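Hypothetical protein (Leishmania major, PDB 3LJN) is of unknown function but is built of ankyrin repeats, a scaffold that commonly serves protein-protein recognition. Local coordinates at residues 68-73 / 103-108; 79-84 / 121-126. One frame throughout, in Å; residues are numbered along the deposited sequence.

Overall arrangement
Both contacts lie within the ankyrin-repeat stack, one between helices and one between loops. Contact 1 is buried for the most part and packs helix 66-75 on helix 97-110; contact 2 lies at the surface and pairs the loop that leads from helix 66-75 to helix 87-93 with the loop that follows helix 114-118. Their segments alternate along the chain, and their centres lie 20 Å apart, with about 10 Å between nearest atoms. The chemistry follows the place: between helices, glycine and alanine meet closely beside a salt bridge at the margin, whereas between loops one backbone hydrogen bond does the joining, with an aliphatic crossing beside it.

Contact 1 (68-73 / 103-108); sequences TAKYLA and LVEGAK
Ala-73 and Gly-106 bring the two helices together, their CA atoms 4.5 Å apart, and the segment axes approach to 7.2 Å at a crossing angle of -27°. The methyl of Ala-73 points at the facing helix: its CB lies 3.6 Å from Leu-103 O and 3.7 Å from Gly-106 CA. Gly-106 in turn sets its CA 3.4 Å from Lys-70 O. It thus turns bare backbone to the seam, its CA facing both the Ala-73 methyl and the Lys-70 carbonyl oxygen. Leu-103 starts away from the other helix, but its end turns back to flank the seam.

At the margin, Lys-70 reaches over with CG anti to the backbone N (chi1 180°) and the rest of the chain extended. Its NZ forms a salt bridge to Glu-105 OE2 at 3.2 Å, arriving from above the carboxylate plane, 35° out of it. The two side chains cross obliquely, and Lys-70 CE lies 4.0 Å from Glu-105 CB, which adds an aliphatic touch beside the charged ends.

Ala-73 O also accepts a hydrogen bond from Arg-110 NE. Within the ankyrin stack, helix 33-41 receives Tyr-71 and Leu-72 from helix 66-75, while helix 56-63 meets Leu-72 and, at Cys-61, Leu-103.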
loop_
_atom_site.group_PDB
_atom_site.type_symbol
_atom_site.label_atom_id
_atom_site.label_comp_id
_atom_site.label_asym_id
_atom_site.label_seq_id
_atom_site.Cartn_x
_atom_site.Cartn_y
_atom_site.Cartn_z
ATOM N N THR A 68 16.674 -19.835 14.371
ATOM C CA THR A 68 15.596 -20.815 14.202
ATOM C C THR A 68 14.640 -20.415 13.075
ATOM O O THR A 68 14.197 -21.265 12.294
ATOM C CB THR A 68 14.757 -20.946 15.495
ATOM O OG1 THR A 68 15.616 -21.224 16.610
ATOM C CG2 THR A 68 13.710 -22.027 15.368
ATOM N N ALA A 69 14.311 -19.123 12.997
ATOM C CA ALA A 69 13.407 -18.614 11.960
ATOM C C ALA A 69 14.041 -18.762 10.588
ATOM O O ALA A 69 13.431 -19.308 9.673
ATOM C CB ALA A 69 13.067 -17.161 12.224
ATOM N N LYS A 70 15.279 -18.282 10.467
ATOM C CA LYS A 70 16.067 -18.447 9.256
ATOM C C LYS A 70 16.052 -19.895 8.794
ATOM O O LYS A 70 15.801 -20.176 7.620
ATOM C CB LYS A 70 17.511 -18.011 9.484
ATOM C CG LYS A 70 18.396 -18.170 8.254
ATOM C CD LYS A 70 19.550 -17.153 8.211
ATOM C CE LYS A 70 20.122 -17.060 6.777
ATOM N NZ LYS A 70 21.368 -16.234 6.641
ATOM N N TYR A 71 16.303 -20.816 9.714
ATOM C CA TYR A 71 16.258 -22.215 9.358
ATOM C C TYR A 71 14.875 -22.661 8.903
ATOM O O TYR A 71 14.727 -23.127 7.785
ATOM C CB TYR A 71 16.743 -23.124 10.486
ATOM C CG TYR A 71 16.644 -24.560 10.067
ATOM C CD1 TYR A 71 17.419 -25.036 9.026
ATOM C CD2 TYR A 71 15.726 -25.424 10.652
ATOM C CE1 TYR A 71 17.315 -26.347 8.593
ATOM C CE2 TYR A 71 15.613 -26.745 10.229
ATOM C CZ TYR A 71 16.407 -27.191 9.199
ATOM O OH TYR A 71 16.320 -28.485 8.770
ATOM N N LEU A 72 13.868 -22.537 9.758
ATOM C CA LEU A 72 12.516 -23.036 9.415
ATOM C C LEU A 72 11.956 -22.426 8.118
ATOM O O LEU A 72 11.240 -23.102 7.382
ATOM C CB LEU A 72 11.523 -22.805 10.569
ATOM C CG LEU A 72 11.630 -23.752 11.776
ATOM C CD1 LEU A 72 10.862 -23.227 12.944
ATOM C CD2 LEU A 72 11.143 -25.151 11.439
ATOM N N ALA A 73 12.286 -21.159 7.845
ATOM C CA ALA A 73 11.883 -20.495 6.606
ATOM C C ALA A 73 12.454 -21.200 5.368
ATOM O O ALA A 73 11.872 -21.158 4.285
ATOM C CB ALA A 73 12.317 -19.035 6.623
ATOM N N LEU A 103 14.009 -14.172 7.979
ATOM C CA LEU A 103 12.837 -14.802 7.377
ATOM C C LEU A 103 12.923 -14.793 5.864
ATOM O O LEU A 103 12.603 -15.767 5.215
ATOM C CB LEU A 103 11.585 -14.044 7.801
ATOM C CG LEU A 103 10.287 -14.847 7.885
ATOM C CD1 LEU A 103 10.076 -15.376 9.309
ATOM C CD2 LEU A 103 9.096 -14.004 7.439
ATOM N N VAL A 104 13.363 -13.673 5.313
ATOM C CA VAL A 104 13.455 -13.492 3.871
ATOM C C VAL A 104 14.551 -14.343 3.249
ATOM O O VAL A 104 14.341 -14.951 2.206
ATOM C CB VAL A 104 13.718 -12.018 3.527
ATOM C CG1 VAL A 104 14.311 -11.889 2.146
ATOM C CG2 VAL A 104 12.433 -11.212 3.651
ATOM N N GLU A 105 15.722 -14.364 3.887
ATOM C CA GLU A 105 16.874 -15.153 3.420
ATOM C C GLU A 105 16.615 -16.655 3.593
ATOM O O GLU A 105 17.036 -17.457 2.773
ATOM C CB GLU A 105 18.156 -14.729 4.153
ATOM C CG GLU A 105 18.576 -13.259 3.891
ATOM C CD GLU A 105 19.790 -12.800 4.720
ATOM O OE1 GLU A 105 20.424 -11.778 4.353
ATOM O OE2 GLU A 105 20.109 -13.461 5.741
ATOM N N GLY A 106 15.912 -17.042 4.647
ATOM C CA GLY A 106 15.423 -18.406 4.743
ATOM C C GLY A 106 14.620 -18.775 3.506
ATOM O O GLY A 106 14.875 -19.793 2.886
ATOM N N ALA A 107 13.663 -17.930 3.136
ATOM C CA ALA A 107 12.769 -18.201 2.011
ATOM C C ALA A 107 13.458 -18.098 0.653
ATOM O O ALA A 107 13.085 -18.805 -0.276
ATOM C CB ALA A 107 11.575 -17.269 2.057
ATOM N N LYS A 108 14.442 -17.207 0.536
ATOM C CA LYS A 108 15.269 -17.114 -0.675
ATOM C C LYS A 108 15.952 -18.446 -0.988
ATOM O O LYS A 108 15.834 -18.939 -2.111
ATOM C CB LYS A 108 16.333 -16.009 -0.568
ATOM C CG LYS A 108 15.873 -14.616 -1.008
ATOM C CD LYS A 108 16.855 -13.959 -2.010
ATOM C CE LYS A 108 18.186 -13.544 -1.370
ATOM N NZ LYS A 108 18.171 -12.157 -0.793
#

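Contact 2 (79-84 / 121-126)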
loop_
_atom_site.group_PDB
_atom_site.type_symbol
_atom_site.label_atom_id
_atom_site.label_comp_id
_atom_site.label_asym_id
_atom_site.label_seq_id
_atom_site.Cartn_x
_atom_site.Cartn_y
_atom_site.Cartn_z
ATOM N N HIS A 79 1.402 -22.857 5.278
ATOM C CA HIS A 79 0.103 -22.677 4.590
ATOM C C HIS A 79 -1.086 -22.613 5.537
ATOM O O HIS A 79 -2.184 -23.027 5.193
ATOM C CB HIS A 79 -0.141 -23.833 3.609
ATOM C CG HIS A 79 0.713 -23.771 2.388
ATOM N ND1 HIS A 79 0.586 -22.767 1.448
ATOM C CD2 HIS A 79 1.711 -24.580 1.955
ATOM C CE1 HIS A 79 1.478 -22.961 0.489
ATOM N NE2 HIS A 79 2.171 -24.054 0.772
ATOM N N SER A 80 -0.871 -22.113 6.737
ATOM C CA SER A 80 -1.954 -21.971 7.684
ATOM C C SER A 80 -1.842 -20.617 8.323
ATOM O O SER A 80 -0.795 -19.981 8.277
ATOM C CB SER A 80 -1.896 -23.067 8.744
ATOM O OG SER A 80 -0.736 -22.941 9.543
ATOM N N LEU A 81 -2.937 -20.194 8.932
ATOM C CA LEU A 81 -3.044 -18.880 9.526
ATOM C C LEU A 81 -3.270 -19.060 11.016
ATOM O O LEU A 81 -3.936 -20.002 11.431
ATOM C CB LEU A 81 -4.214 -18.133 8.887
ATOM C CG LEU A 81 -4.015 -17.818 7.403
ATOM C CD1 LEU A 81 -5.319 -17.940 6.634
ATOM C CD2 LEU A 81 -3.383 -16.444 7.217
ATOM N N TRP A 82 -2.703 -18.170 11.818
ATOM C CA TRP A 82 -2.891 -18.217 13.252
ATOM C C TRP A 82 -3.497 -16.899 13.684
ATOM O O TRP A 82 -2.888 -15.845 13.528
ATOM C CB TRP A 82 -1.562 -18.478 13.954
ATOM C CG TRP A 82 -1.676 -18.592 15.427
ATOM C CD1 TRP A 82 -2.733 -19.086 16.130
ATOM C CD2 TRP A 82 -0.693 -18.217 16.393
ATOM N NE1 TRP A 82 -2.482 -19.020 17.479
ATOM C CE2 TRP A 82 -1.228 -18.501 17.668
ATOM C CE3 TRP A 82 0.587 -17.660 16.308
ATOM C CZ2 TRP A 82 -0.528 -18.253 18.850
ATOM C CZ3 TRP A 82 1.294 -17.426 17.489
ATOM C CH2 TRP A 82 0.729 -17.713 18.741
ATOM N N HIS A 83 -4.710 -16.963 14.223
ATOM C CA HIS A 83 -5.511 -15.774 14.437
ATOM C C HIS A 83 -5.431 -14.933 13.159
ATOM O O HIS A 83 -5.226 -13.733 13.211
ATOM C CB HIS A 83 -5.009 -14.984 15.656
ATOM C CG HIS A 83 -5.028 -15.756 16.946
ATOM N ND1 HIS A 83 -6.113 -16.505 17.355
ATOM C CD2 HIS A 83 -4.106 -15.862 17.937
ATOM C CE1 HIS A 83 -5.852 -17.053 18.530
ATOM N NE2 HIS A 83 -4.641 -16.679 18.904
ATOM N N GLY A 84 -5.552 -15.589 12.009
ATOM C CA GLY A 84 -5.598 -14.900 10.722
ATOM C C GLY A 84 -4.268 -14.451 10.164
ATOM O O GLY A 84 -4.222 -13.767 9.164
ATOM N N CYS A 121 -1.228 -11.340 2.071
ATOM C CA CYS A 121 -2.310 -10.673 2.773
ATOM C C CYS A 121 -2.832 -11.525 3.937
ATOM O O CYS A 121 -3.023 -12.733 3.797
ATOM C CB CYS A 121 -3.432 -10.373 1.790
ATOM S SG CYS A 121 -4.162 -8.784 2.057
ATOM N N ASP A 122 -3.057 -10.900 5.089
ATOM C CA ASP A 122 -3.661 -11.612 6.215
ATOM C C ASP A 122 -5.160 -11.734 5.977
ATOM O O ASP A 122 -5.674 -11.245 4.969
ATOM C CB ASP A 122 -3.317 -10.964 7.578
ATOM C CG ASP A 122 -4.002 -9.623 7.814
ATOM O OD1 ASP A 122 -5.090 -9.391 7.260
ATOM O OD2 ASP A 122 -3.451 -8.802 8.594
ATOM N N GLU A 123 -5.851 -12.425 6.871
ATOM C CA GLU A 123 -7.288 -12.595 6.746
ATOM C C GLU A 123 -7.888 -12.236 8.105
ATOM O O GLU A 123 -8.564 -13.031 8.734
ATOM C CB GLU A 123 -7.630 -14.021 6.273
ATOM C CG GLU A 123 -6.605 -14.614 5.268
ATOM C CD GLU A 123 -7.214 -15.497 4.160
ATOM O OE1 GLU A 123 -8.182 -16.253 4.426
ATOM O OE2 GLU A 123 -6.695 -15.440 3.015
ATOM N N ARG A 124 -7.622 -11.005 8.532
ATOM C CA ARG A 124 -7.924 -10.539 9.881
ATOM C C ARG A 124 -8.849 -9.314 9.851
ATOM O O ARG A 124 -8.405 -8.218 9.513
ATOM C CB ARG A 124 -6.609 -10.193 10.587
ATOM C CG ARG A 124 -6.728 -9.929 12.069
ATOM C CD ARG A 124 -5.419 -9.402 12.659
ATOM N NE ARG A 124 -5.276 -9.759 14.078
ATOM C CZ ARG A 124 -4.244 -9.426 14.859
ATOM N NH1 ARG A 124 -3.234 -8.698 14.383
ATOM N NH2 ARG A 124 -4.223 -9.823 16.130
ATOM N N GLU A 125 -10.122 -9.500 10.213
ATOM C CA GLU A 125 -11.103 -8.395 10.228
ATOM C C GLU A 125 -10.832 -7.414 11.376
ATOM O O GLU A 125 -10.550 -7.828 12.493
ATOM C CB GLU A 125 -12.534 -8.932 10.301
ATOM N N VAL A 126 -10.912 -6.116 11.098
ATOM C CA VAL A 126 -10.533 -5.091 12.085
ATOM C C VAL A 126 -11.471 -3.869 12.055
ATOM O O VAL A 126 -12.203 -3.675 11.094
ATOM C CB VAL A 126 -9.040 -4.688 11.883
ATOM C CG1 VAL A 126 -8.815 -3.188 12.072
ATOM C CG2 VAL A 126 -8.148 -5.498 12.815
#
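Gly-84 and Glu-123 supply the hydrogen bond between the loops: Glu-123 N donates to Gly-84 O at 3.1 Å. It is nearly straight at the hydrogen (175°), and the donor lies in the carbonyl plane with a C=O...N angle of 146°. Asp-122 CB packs against the same carbonyl oxygen at 3.3 Å. Gly-84 has a positive phi, and its CA lies 4.9 Å from Glu-123 CA, the closest pair of CA atoms across the two segments.

A second polar interaction shapes 121-126 itself. Asp-122 OD1 accepts from Arg-124 N at 3.3 Å, an Asx turn, with the donor well above the carboxylate plane; CG of Asp-122 stands between the backbone N and the carbonyl carbon (chi1 71°), the placement that goes with OD1 meeting this N-H. Asp-122 is buried, and its OD2 takes a hydrogen bond from Trp-144 NE1, which ties the turn to helix 141-147.

In ankyrin repeats, loops such as 79-84 carry the chain from one helix pair to the next and project from the helical stack. Here 79-84, which precedes helix 87-93, lies beside 121-126, part of the loop between helix 114-118 and strand 128-129 and probably a counterpart.

Nonpolar contact comes from Leu-81, whose side chain crosses that of Glu-123 at about a right angle. Leu-81 CD1 meets Glu-123 CG at 3.8 Å, and CD2 touches the same carbon from 4.2 Å. Glu-123 OE2 makes a salt bridge with Lys-171 NZ.

Arg-124 makes a looser approach. Its chain is extended as far as NE, which stands 4.1 Å from His-83 O, an oblique approach too long for a hydrogen bond; the side chain also touches Gln-85 and Met-93.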